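Local atomic coordinates of B-N-acetylhexosaminidase (Streptomyces plicatus, PDB entry 5FCZ), a protein that hydrolyses terminal, non-reducing N-acetylhexosamine residues from beta-linked N-acetylhexosaminides, probably through a TIM-barrel catalytic domain of glycoside hydrolase family 20. Residues W350-G355 with Q365-D370; G311-I316 with T346-H351; T408-S413 with E450-P455. All blocks are in the same frame, centred on the assembly; numbering follows the deposited sequence.

Contact 1: residues W350-G355 with Q365-D370; sequences WHQLAG and QYWGLD. With TNX (1,5-anhydro-2-deoxy-2-(ethanethioylamino)-D-arabino-hex-1-enitol), chain B.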
loop_
_atom_site.group_PDB
_atom_site.type_symbol
_atom_site.label_atom_id
_atom_site.label_comp_id
_atom_site.label_asym_id
_atom_site.label_seq_id
_atom_site.Cartn_x
_atom_site.Cartn_y
_atom_site.Cartn_z
ATOM N N TRP A 350 -5.477 -12.386 -8.076
ATOM C CA TRP A 350 -6.448 -11.515 -8.715
ATOM C C TRP A 350 -7.757 -12.295 -8.880
ATOM O O TRP A 350 -7.773 -13.519 -8.792
ATOM C CB TRP A 350 -5.892 -11.005 -10.050
ATOM C CG TRP A 350 -4.613 -10.194 -9.917
ATOM C CD1 TRP A 350 -3.329 -10.584 -10.253
ATOM C CD2 TRP A 350 -4.498 -8.850 -9.426
ATOM N NE1 TRP A 350 -2.437 -9.562 -9.995
ATOM C CE2 TRP A 350 -3.124 -8.492 -9.482
ATOM C CE3 TRP A 350 -5.418 -7.916 -8.946
ATOM C CZ2 TRP A 350 -2.663 -7.236 -9.074
ATOM C CZ3 TRP A 350 -4.959 -6.674 -8.537
ATOM C CH2 TRP A 350 -3.596 -6.344 -8.599
ATOM N N HIS A 351 -8.872 -11.585 -9.094
ATOM C CA HIS A 351 -10.183 -12.234 -8.948
ATOM C C HIS A 351 -10.508 -13.224 -10.079
ATOM O O HIS A 351 -11.524 -13.934 -9.997
ATOM C CB HIS A 351 -11.305 -11.183 -8.827
ATOM C CG HIS A 351 -11.635 -10.512 -10.116
ATOM N ND1 HIS A 351 -11.013 -9.358 -10.526
ATOM C CD2 HIS A 351 -12.494 -10.853 -11.108
ATOM C CE1 HIS A 351 -11.475 -9.012 -11.709
ATOM N NE2 HIS A 351 -12.366 -9.909 -12.086
ATOM N N GLN A 352 -9.685 -13.303 -11.123
ATOM C CA GLN A 352 -9.756 -14.444 -12.027
ATOM C C GLN A 352 -9.629 -15.761 -11.284
ATOM O O GLN A 352 -10.086 -16.800 -11.769
ATOM C CB GLN A 352 -8.653 -14.346 -13.081
ATOM C CG GLN A 352 -8.940 -13.335 -14.135
ATOM C CD GLN A 352 -8.852 -11.930 -13.670
ATOM O OE1 GLN A 352 -8.060 -11.604 -12.802
ATOM N NE2 GLN A 352 -9.658 -11.068 -14.260
ATOM N N LEU A 353 -8.974 -15.758 -10.131
ATOM C CA LEU A 353 -8.912 -16.979 -9.328
ATOM C C LEU A 353 -10.307 -17.407 -8.858
ATOM O O LEU A 353 -10.549 -18.598 -8.630
ATOM C CB LEU A 353 -7.966 -16.775 -8.130
ATOM C CG LEU A 353 -7.663 -18.020 -7.267
ATOM C CD1 LEU A 353 -6.910 -19.110 -8.029
ATOM C CD2 LEU A 353 -6.893 -17.632 -6.041
ATOM N N ALA A 354 -11.244 -16.465 -8.708
ATOM C CA ALA A 354 -12.580 -16.856 -8.262
ATOM C C ALA A 354 -13.221 -17.873 -9.196
ATOM O O ALA A 354 -14.203 -18.524 -8.812
ATOM C CB ALA A 354 -13.495 -15.642 -8.166
ATOM N N GLY A 355 -12.719 -17.982 -10.424
ATOM C CA GLY A 355 -13.227 -18.907 -11.413
ATOM C C GLY A 355 -12.382 -20.147 -11.561
ATOM O O GLY A 355 -12.552 -20.870 -12.544
ATOM N N GLN A 365 -8.403 -10.472 -5.233
ATOM C CA GLN A 365 -8.321 -9.040 -5.410
ATOM C C GLN A 365 -9.136 -8.703 -6.640
ATOM O O GLN A 365 -8.783 -9.103 -7.750
ATOM C CB GLN A 365 -6.869 -8.617 -5.561
ATOM C CG GLN A 365 -6.760 -7.160 -5.697
ATOM C CD GLN A 365 -5.369 -6.671 -5.452
ATOM O OE1 GLN A 365 -4.443 -7.470 -5.195
ATOM N NE2 GLN A 365 -5.198 -5.347 -5.535
ATOM N N TYR A 366 -10.227 -7.980 -6.443
ATOM C CA TYR A 366 -11.130 -7.647 -7.522
ATOM C C TYR A 366 -10.665 -6.368 -8.198
ATOM O O TYR A 366 -10.560 -5.330 -7.545
ATOM C CB TYR A 366 -12.540 -7.477 -6.987
ATOM C CG TYR A 366 -13.526 -7.001 -8.035
ATOM C CD1 TYR A 366 -14.131 -7.896 -8.910
ATOM C CD2 TYR A 366 -13.837 -5.649 -8.156
ATOM C CE1 TYR A 366 -15.040 -7.450 -9.863
ATOM C CE2 TYR A 366 -14.729 -5.198 -9.101
ATOM C CZ TYR A 366 -15.341 -6.100 -9.943
ATOM O OH TYR A 366 -16.237 -5.648 -10.886
ATOM N N TRP A 367 -10.409 -6.439 -9.507
ATOM C CA TRP A 367 -9.935 -5.287 -10.260
ATOM C C TRP A 367 -10.865 -4.947 -11.412
ATOM O O TRP A 367 -10.459 -4.265 -12.356
ATOM C CB TRP A 367 -8.510 -5.513 -10.767
ATOM C CG TRP A 367 -8.289 -6.691 -11.652
ATOM C CD1 TRP A 367 -8.245 -7.974 -11.275
ATOM C CD2 TRP A 367 -8.049 -6.675 -13.075
ATOM N NE1 TRP A 367 -8.003 -8.786 -12.369
ATOM C CE2 TRP A 367 -7.889 -8.003 -13.485
ATOM C CE3 TRP A 367 -7.978 -5.666 -14.032
ATOM C CZ2 TRP A 367 -7.653 -8.351 -14.800
ATOM C CZ3 TRP A 367 -7.749 -6.013 -15.338
ATOM C CH2 TRP A 367 -7.582 -7.347 -15.711
ATOM N N GLY A 368 -12.113 -5.388 -11.334
ATOM C CA GLY A 368 -13.118 -4.989 -12.291
ATOM C C GLY A 368 -13.521 -3.535 -12.113
ATOM O O GLY A 368 -12.998 -2.800 -11.276
ATOM N N LEU A 369 -14.467 -3.120 -12.954
ATOM C CA LEU A 369 -14.936 -1.750 -13.044
ATOM C C LEU A 369 -16.452 -1.771 -13.187
ATOM O O LEU A 369 -17.080 -2.837 -13.178
ATOM C CB LEU A 369 -14.366 -1.007 -14.246
ATOM C CG LEU A 369 -13.201 -1.406 -15.120
ATOM C CD1 LEU A 369 -13.308 -2.763 -15.686
ATOM C CD2 LEU A 369 -13.190 -0.391 -16.267
ATOM N N ASP A 370 -17.043 -0.585 -13.370
ATOM C CA ASP A 370 -18.489 -0.507 -13.560
ATOM C C ASP A 370 -18.927 -1.236 -14.818
ATOM O O ASP A 370 -19.945 -1.928 -14.802
ATOM C CB ASP A 370 -18.948 0.941 -13.617
ATOM C CG ASP A 370 -18.958 1.609 -12.256
ATOM O OD1 ASP A 370 -18.846 0.910 -11.215
ATOM O OD2 ASP A 370 -19.114 2.842 -12.235
HETATM C C1 TNX B . -3.991 -4.704 -16.318
HETATM S S7 TNX B . -4.660 -4.714 -13.605
HETATM C C2 TNX B . -3.140 -5.462 -15.660
HETATM C C3 TNX B . -1.690 -4.997 -15.476
HETATM C C4 TNX B . -1.618 -3.563 -16.055
HETATM C C5 TNX B . -2.858 -2.753 -15.613
HETATM C C6 TNX B . -2.842 -1.396 -16.300
HETATM C C7 TNX B . -4.196 -6.305 -13.787
HETATM C C8 TNX B . -4.384 -7.312 -12.671
HETATM N N2 TNX B . -3.604 -6.612 -14.936
HETATM O O3 TNX B . -0.811 -5.898 -16.081
HETATM O O4 TNX B . -0.451 -2.965 -15.591
HETATM O O5 TNX B . -4.100 -3.389 -15.970
HETATM O O6 TNX B . -3.616 -0.494 -15.556
#
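Trp350 and His351 meet Gln365 and Trp367 where two neighbouring parallel strands of the TIM-barrel catalytic domain, 346-350 and 363-366, run out into the loops that line the ligand pocket. Trp350 pairs with Gln365 in parallel register, and the two side chains run alongside one another in the same direction. Extended beyond CG, the Gln365 chain lies beneath the indole, its OE1 over one face near the rim. The amide itself is committed elsewhere, NE2 binding Glu444 and Ser393. The opposite indole face receives the thioacetyl methyl of the bound TNX, with C8 3.6 Å from Trp350 CD2. Trp350 also presents its edge to the face of Trp367 in an offset edge-to-face pair, planes at 76°, and Trp367 in turn lays its own face against C8 while its CE3 approaches TNX S7 at 3.5 Å. Two indoles at a steep angle thus form adjoining walls round the thioacetamide, which probably takes the place of the substrate's N-acetyl group. His351, with chi1 at 74°, is swung in over the second segment, where Tyr366 CD1 sits above the centre of the imidazole and Trp367 CD1 lies 3.2 Å from His351 ND1; NE2 is bound by Glu376. Gln352 probably helps set the rotation of the Trp367 indole: Trp367 NE1 donates in its ring plane to a lone pair of Gln352 OE1 at 2.9 Å, with an N-H...O angle of 162°.

Contact 2: residues G311-I316 with T346-H351; sequences GRYLHI and TVVGWH. With TNX (1,5-anhydro-2-deoxy-2-(ethanethioylamino)-D-arabino-hex-1-enitol), chain B.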
loop_
_atom_site.group_PDB
_atom_site.type_symbol
_atom_site.label_atom_id
_atom_site.label_comp_id
_atom_site.label_asym_id
_atom_site.label_seq_id
_atom_site.Cartn_x
_atom_site.Cartn_y
_atom_site.Cartn_z
ATOM N N GLY A 311 5.584 -11.963 6.274
ATOM C CA GLY A 311 4.157 -11.743 6.320
ATOM C C GLY A 311 3.412 -13.033 6.028
ATOM O O GLY A 311 3.983 -14.075 5.699
ATOM N N ARG A 312 2.095 -12.945 6.144
ATOM C CA ARG A 312 1.250 -14.122 6.053
ATOM C C ARG A 312 0.899 -14.530 4.628
ATOM O O ARG A 312 0.444 -15.660 4.439
ATOM C CB ARG A 312 -0.034 -13.877 6.812
ATOM C CG ARG A 312 0.191 -13.633 8.278
ATOM C CD ARG A 312 -1.068 -13.021 8.934
ATOM N NE ARG A 312 -1.129 -11.575 8.732
ATOM C CZ ARG A 312 -2.145 -10.818 9.127
ATOM N NH1 ARG A 312 -3.178 -11.390 9.741
ATOM N NH2 ARG A 312 -2.134 -9.500 8.904
ATOM N N TYR A 313 1.084 -13.663 3.633
ATOM C CA TYR A 313 0.470 -13.868 2.321
ATOM C C TYR A 313 1.509 -13.889 1.207
ATOM O O TYR A 313 2.507 -13.146 1.257
ATOM C CB TYR A 313 -0.569 -12.762 2.018
ATOM C CG TYR A 313 -1.444 -12.401 3.184
ATOM C CD1 TYR A 313 -1.064 -11.419 4.065
ATOM C CD2 TYR A 313 -2.635 -13.065 3.417
ATOM C CE1 TYR A 313 -1.850 -11.079 5.138
ATOM C CE2 TYR A 313 -3.437 -12.739 4.502
ATOM C CZ TYR A 313 -3.031 -11.749 5.363
ATOM O OH TYR A 313 -3.804 -11.422 6.456
ATOM N N LEU A 314 1.254 -14.753 0.207
ATOM C CA LEU A 314 1.923 -14.732 -1.100
ATOM C C LEU A 314 0.863 -14.564 -2.182
ATOM O O LEU A 314 -0.141 -15.279 -2.196
ATOM C CB LEU A 314 2.733 -16.005 -1.415
ATOM C CG LEU A 314 3.887 -16.411 -0.530
ATOM C CD1 LEU A 314 4.633 -17.641 -1.111
ATOM C CD2 LEU A 314 4.831 -15.260 -0.359
ATOM N N HIS A 315 1.106 -13.625 -3.085
ATOM C CA HIS A 315 0.220 -13.300 -4.189
ATOM C C HIS A 315 0.727 -14.058 -5.407
ATOM O O HIS A 315 1.895 -13.922 -5.774
ATOM C CB HIS A 315 0.280 -11.796 -4.402
ATOM C CG HIS A 315 -0.936 -11.185 -5.028
ATOM N ND1 HIS A 315 -1.436 -11.589 -6.246
ATOM C CD2 HIS A 315 -1.706 -10.141 -4.630
ATOM C CE1 HIS A 315 -2.488 -10.849 -6.550
ATOM N NE2 HIS A 315 -2.674 -9.965 -5.585
ATOM N N ILE A 316 -0.128 -14.877 -6.021
ATOM C CA ILE A 316 0.264 -15.623 -7.214
ATOM C C ILE A 316 -0.343 -15.031 -8.481
ATOM O O ILE A 316 -0.313 -15.667 -9.537
ATOM C CB ILE A 316 -0.106 -17.116 -7.102
ATOM C CG1 ILE A 316 -1.616 -17.319 -6.939
ATOM C CG2 ILE A 316 0.580 -17.742 -5.951
ATOM C CD1 ILE A 316 -2.016 -18.743 -6.915
ATOM N N THR A 346 -0.740 -17.836 3.161
ATOM C CA THR A 346 -2.091 -17.686 2.641
ATOM C C THR A 346 -2.045 -17.189 1.191
ATOM O O THR A 346 -1.330 -16.240 0.878
ATOM C CB THR A 346 -2.867 -16.728 3.544
ATOM O OG1 THR A 346 -3.012 -17.331 4.825
ATOM C CG2 THR A 346 -4.257 -16.380 2.990
ATOM N N VAL A 347 -2.803 -17.832 0.292
ATOM C CA VAL A 347 -2.730 -17.449 -1.112
ATOM C C VAL A 347 -3.626 -16.242 -1.372
ATOM O O VAL A 347 -4.712 -16.094 -0.790
ATOM C CB VAL A 347 -3.060 -18.637 -2.049
ATOM C CG1 VAL A 347 -4.357 -19.223 -1.750
ATOM C CG2 VAL A 347 -3.059 -18.201 -3.522
ATOM N N VAL A 348 -3.109 -15.331 -2.195
ATOM C CA VAL A 348 -3.850 -14.216 -2.758
ATOM C C VAL A 348 -3.724 -14.329 -4.273
ATOM O O VAL A 348 -2.652 -14.668 -4.788
ATOM C CB VAL A 348 -3.315 -12.851 -2.258
ATOM C CG1 VAL A 348 -4.208 -11.686 -2.742
ATOM C CG2 VAL A 348 -3.201 -12.831 -0.747
ATOM N N GLY A 349 -4.827 -14.066 -4.976
ATOM C CA GLY A 349 -4.814 -13.987 -6.416
ATOM C C GLY A 349 -5.724 -12.866 -6.869
ATOM O O GLY A 349 -6.622 -12.445 -6.148
ATOM N N TRP A 350 -5.477 -12.386 -8.076
ATOM C CA TRP A 350 -6.448 -11.515 -8.715
ATOM C C TRP A 350 -7.757 -12.295 -8.880
ATOM O O TRP A 350 -7.773 -13.519 -8.792
ATOM C CB TRP A 350 -5.892 -11.005 -10.050
ATOM C CG TRP A 350 -4.613 -10.194 -9.917
ATOM C CD1 TRP A 350 -3.329 -10.584 -10.253
ATOM C CD2 TRP A 350 -4.498 -8.850 -9.426
ATOM N NE1 TRP A 350 -2.437 -9.562 -9.995
ATOM C CE2 TRP A 350 -3.124 -8.492 -9.482
ATOM C CE3 TRP A 350 -5.418 -7.916 -8.946
ATOM C CZ2 TRP A 350 -2.663 -7.236 -9.074
ATOM C CZ3 TRP A 350 -4.959 -6.674 -8.537
ATOM C CH2 TRP A 350 -3.596 -6.344 -8.599
ATOM N N HIS A 351 -8.872 -11.585 -9.094
ATOM C CA HIS A 351 -10.183 -12.234 -8.948
ATOM C C HIS A 351 -10.508 -13.224 -10.079
ATOM O O HIS A 351 -11.524 -13.934 -9.997
ATOM C CB HIS A 351 -11.305 -11.183 -8.827
ATOM C CG HIS A 351 -11.635 -10.512 -10.116
ATOM N ND1 HIS A 351 -11.013 -9.358 -10.526
ATOM C CD2 HIS A 351 -12.494 -10.853 -11.108
ATOM C CE1 HIS A 351 -11.475 -9.012 -11.709
ATOM N NE2 HIS A 351 -12.366 -9.909 -12.086
HETATM C C1 TNX B . -3.991 -4.704 -16.318
HETATM S S7 TNX B . -4.660 -4.714 -13.605
HETATM C C2 TNX B . -3.140 -5.462 -15.660
HETATM C C3 TNX B . -1.690 -4.997 -15.476
HETATM C C4 TNX B . -1.618 -3.563 -16.055
HETATM C C5 TNX B . -2.858 -2.753 -15.613
HETATM C C6 TNX B . -2.842 -1.396 -16.300
HETATM C C7 TNX B . -4.196 -6.305 -13.787
HETATM C C8 TNX B . -4.384 -7.312 -12.671
HETATM N N2 TNX B . -3.604 -6.612 -14.936
HETATM O O3 TNX B . -0.811 -5.898 -16.081
HETATM O O4 TNX B . -0.451 -2.965 -15.591
HETATM O O5 TNX B . -4.100 -3.389 -15.970
HETATM O O6 TNX B . -3.616 -0.494 -15.556
HETATM O O HOH W 1 -0.210 -17.465 6.820
#
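Tyr313 pairs with Thr346 and His315 with Val348 in a beta-alpha-beta unit of the TIM barrel, in which strands 313-315 and 346-350, connected through helix 326-342, lie parallel at a signed angle of -30°. Four backbone hydrogen bonds join them, alternating in direction: Thr346 N to Arg312 O, Leu314 N to Thr346 O, Val348 N to Leu314 O and Ile316 N to Val348 O. The bond from Thr346 N to Arg312 O, at 2.8 Å, is almost straight. A water also donates to Arg312 O and makes a weak bond with Thr346 OG1. Apolar contacts occupy both sides of the sheet. On the face of Tyr313, His315 and Val348, Tyr313 CB rests 3.8 Å from Val348 CG2 while Tyr313 CD2 lies alongside Thr346 CB. On the face of Leu314 and Val347, Val347 CG2 meets Ile316 CD1 at 3.6 Å, next to helix 326-342. The aromatic contacts centre on His315. Val348 CG1, held anti to the backbone N at chi1 -174°, makes a CH-pi contact over the imidazole face, 3.8 Å from its centroid, and the imidazole turns its edge toward the face of Trp350. His192 stacks on the same imidazole, and Gln365 OE1 binds its NE2. Were Trp350 an alanine, the His315 edge and the TNX methyl would probably lose their shared wall, and Glu250 its indole N-H partner. At that wall His315 CE1 stands 3.7 Å from Trp350 NE1.

Contact 3: residues T408-S413 with E450-P455; sequences TPLGLS and ETLSDP. With TNX (1,5-anhydro-2-deoxy-2-(ethanethioylamino)-D-arabino-hex-1-enitol), chain B.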
loop_
_atom_site.group_PDB
_atom_site.type_symbol
_atom_site.label_atom_id
_atom_site.label_comp_id
_atom_site.label_asym_id
_atom_site.label_seq_id
_atom_site.Cartn_x
_atom_site.Cartn_y
_atom_site.Cartn_z
ATOM N N THR A 408 -4.362 14.241 -18.817
ATOM C CA THR A 408 -3.284 13.809 -17.934
ATOM C C THR A 408 -2.111 13.310 -18.785
ATOM O O THR A 408 -2.304 12.476 -19.682
ATOM C CB THR A 408 -3.791 12.733 -16.970
ATOM O OG1 THR A 408 -4.852 13.295 -16.179
ATOM C CG2 THR A 408 -2.696 12.221 -16.049
ATOM N N PRO A 409 -0.900 13.822 -18.568
ATOM C CA PRO A 409 0.229 13.454 -19.451
ATOM C C PRO A 409 0.767 12.051 -19.257
ATOM O O PRO A 409 1.299 11.484 -20.219
ATOM C CB PRO A 409 1.305 14.486 -19.104
ATOM C CG PRO A 409 0.916 15.069 -17.819
ATOM C CD PRO A 409 -0.555 14.890 -17.625
ATOM N N LEU A 410 0.690 11.501 -18.046
ATOM C CA LEU A 410 1.103 10.144 -17.738
ATOM C C LEU A 410 -0.123 9.245 -17.550
ATOM O O LEU A 410 -1.263 9.698 -17.557
ATOM C CB LEU A 410 1.983 10.169 -16.483
ATOM C CG LEU A 410 3.294 10.950 -16.590
ATOM C CD1 LEU A 410 3.975 11.031 -15.232
ATOM C CD2 LEU A 410 4.256 10.348 -17.631
ATOM N N GLY A 411 0.119 7.959 -17.316
ATOM C CA GLY A 411 -0.962 7.046 -16.994
ATOM C C GLY A 411 -1.637 6.440 -18.219
ATOM O O GLY A 411 -1.308 6.724 -19.375
ATOM N N LEU A 412 -2.607 5.570 -17.931
ATOM C CA LEU A 412 -3.470 4.894 -18.893
ATOM C C LEU A 412 -4.920 5.363 -18.768
ATOM O O LEU A 412 -5.297 6.105 -17.858
ATOM C CB LEU A 412 -3.397 3.386 -18.688
ATOM C CG LEU A 412 -1.988 2.748 -18.768
ATOM C CD1 LEU A 412 -2.046 1.212 -18.531
ATOM C CD2 LEU A 412 -1.345 3.044 -20.076
ATOM N N SER A 413 -5.750 4.923 -19.718
ATOM C CA SER A 413 -7.161 5.292 -19.719
ATOM C C SER A 413 -8.072 4.124 -20.065
ATOM O O SER A 413 -9.269 4.330 -20.266
ATOM C CB SER A 413 -7.420 6.446 -20.719
ATOM O OG SER A 413 -6.926 6.106 -21.999
ATOM N N GLU A 450 3.649 0.949 -16.390
ATOM C CA GLU A 450 3.922 0.998 -17.837
ATOM C C GLU A 450 4.475 2.350 -18.263
ATOM O O GLU A 450 5.337 2.425 -19.151
ATOM C CB GLU A 450 2.678 0.714 -18.678
ATOM C CG GLU A 450 2.329 -0.743 -18.780
ATOM C CD GLU A 450 1.411 -1.188 -17.654
ATOM O OE1 GLU A 450 1.339 -0.508 -16.590
ATOM O OE2 GLU A 450 0.748 -2.222 -17.842
ATOM N N THR A 451 3.987 3.425 -17.645
ATOM C CA THR A 451 4.228 4.788 -18.100
ATOM C C THR A 451 5.065 5.593 -17.122
ATOM O O THR A 451 5.320 6.772 -17.383
ATOM C CB THR A 451 2.895 5.542 -18.330
ATOM O OG1 THR A 451 2.381 6.012 -17.080
ATOM C CG2 THR A 451 1.813 4.646 -18.980
ATOM N N LEU A 452 5.491 5.006 -16.002
ATOM C CA LEU A 452 6.134 5.760 -14.938
ATOM C C LEU A 452 7.534 5.211 -14.686
ATOM O O LEU A 452 7.709 4.012 -14.420
ATOM C CB LEU A 452 5.300 5.706 -13.668
ATOM C CG LEU A 452 3.811 6.028 -13.799
ATOM C CD1 LEU A 452 3.150 5.729 -12.496
ATOM C CD2 LEU A 452 3.624 7.469 -14.186
ATOM N N SER A 453 8.529 6.092 -14.740
ATOM C CA SER A 453 9.907 5.661 -14.614
ATOM C C SER A 453 10.731 6.416 -13.584
ATOM O O SER A 453 11.934 6.157 -13.499
ATOM C CB SER A 453 10.625 5.760 -15.963
ATOM O OG SER A 453 10.478 7.064 -16.511
ATOM N N ASP A 454 10.152 7.326 -12.806
ATOM C CA ASP A 454 10.938 7.907 -11.729
ATOM C C ASP A 454 10.031 8.315 -10.579
ATOM O O ASP A 454 8.808 8.390 -10.736
ATOM C CB ASP A 454 11.785 9.096 -12.213
ATOM C CG ASP A 454 10.973 10.219 -12.727
ATOM O OD1 ASP A 454 10.090 10.712 -11.991
ATOM O OD2 ASP A 454 11.248 10.631 -13.879
ATOM N N PRO A 455 10.606 8.560 -9.401
ATOM C CA PRO A 455 9.783 8.743 -8.199
ATOM C C PRO A 455 8.897 9.957 -8.224
ATOM O O PRO A 455 7.839 9.919 -7.588
ATOM C CB PRO A 455 10.827 8.858 -7.082
ATOM C CG PRO A 455 11.962 8.133 -7.593
ATOM C CD PRO A 455 12.020 8.334 -9.057
HETATM C C1 TNX B . -3.991 -4.704 -16.318
HETATM S S7 TNX B . -4.660 -4.714 -13.605
HETATM C C2 TNX B . -3.140 -5.462 -15.660
HETATM C C3 TNX B . -1.690 -4.997 -15.476
HETATM C C4 TNX B . -1.618 -3.563 -16.055
HETATM C C5 TNX B . -2.858 -2.753 -15.613
HETATM C C6 TNX B . -2.842 -1.396 -16.300
HETATM C C7 TNX B . -4.196 -6.305 -13.787
HETATM C C8 TNX B . -4.384 -7.312 -12.671
HETATM N N2 TNX B . -3.604 -6.612 -14.936
HETATM O O3 TNX B . -0.811 -5.898 -16.081
HETATM O O4 TNX B . -0.451 -2.965 -15.591
HETATM O O5 TNX B . -4.100 -3.389 -15.970
HETATM O O6 TNX B . -3.616 -0.494 -15.556
#
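Gly411 and Thr451 bring two irregular loops of the TIM barrel together, their CA atoms 5.8 Å apart, one following strand 389-392 and the other following strand 440-447. With its positive phi, the backbone of Gly411 would force a CB against the preceding carbonyl oxygen, a conformation that only glycine accepts easily. One hydrogen bond crosses between the segments: Gly411 N donates to Thr451 OG1 at 3.0 Å, with an N-H...O angle of 148°. Thr451 places OG1 between its backbone N and carbonyl carbon (chi1 80°), turning the hydroxyl to the Gly411 amide, while CG2 faces Leu412. Leucines pack to both sides of this bond along segment 408-413. Leu410 sets CD1 obliquely against Leu452 CD2 at 3.7 Å, and its CD2 approaches the carbonyl oxygen of Thr451; this leucine pair continues onto Met461 of helix 455-462. Leu412 splits its two methyls between protein and ligand: CD2 meets Thr451 CG2 at 3.7 Å, and CD1 reaches TNX C6 at 3.5 Å. Glu450 approaches the same sugar, its chain bent at chi2. Together they hold the C4 to C6 end of the sugar, Glu450 by a polar bond and Leu412 by apolar contact. Asp401, to whose backbone that of Leu412 is hydrogen-bonded, also binds TNX, and Arg168 forms a long, weak ion pair with Glu450. The hydroxyl TNX O4 donates to Glu450 OE2 at 2.7 Å.

From the N terminus, contact 2 comes first: segment 311-316 meets 346-351 after the chain has passed through helix 326-342, closing a beta-alpha-beta unit. Contact 1 takes up the chain at Trp350 and His351, the residues on which contact 2 finishes, and closes a much shorter loop onto 365-370. The two therefore follow on in series and carry the sheet through three successive strands, 313-315, 346-350 and 363-366; the Gln365 side chain, reaching His315, also links the outer two. Contact 3 opens later, joining loops after strands 389-392 and 440-447, and neither nests with nor crosses the others. It lies about 23 Å from contact 1, centre to centre, without touching, yet all three reach TNX.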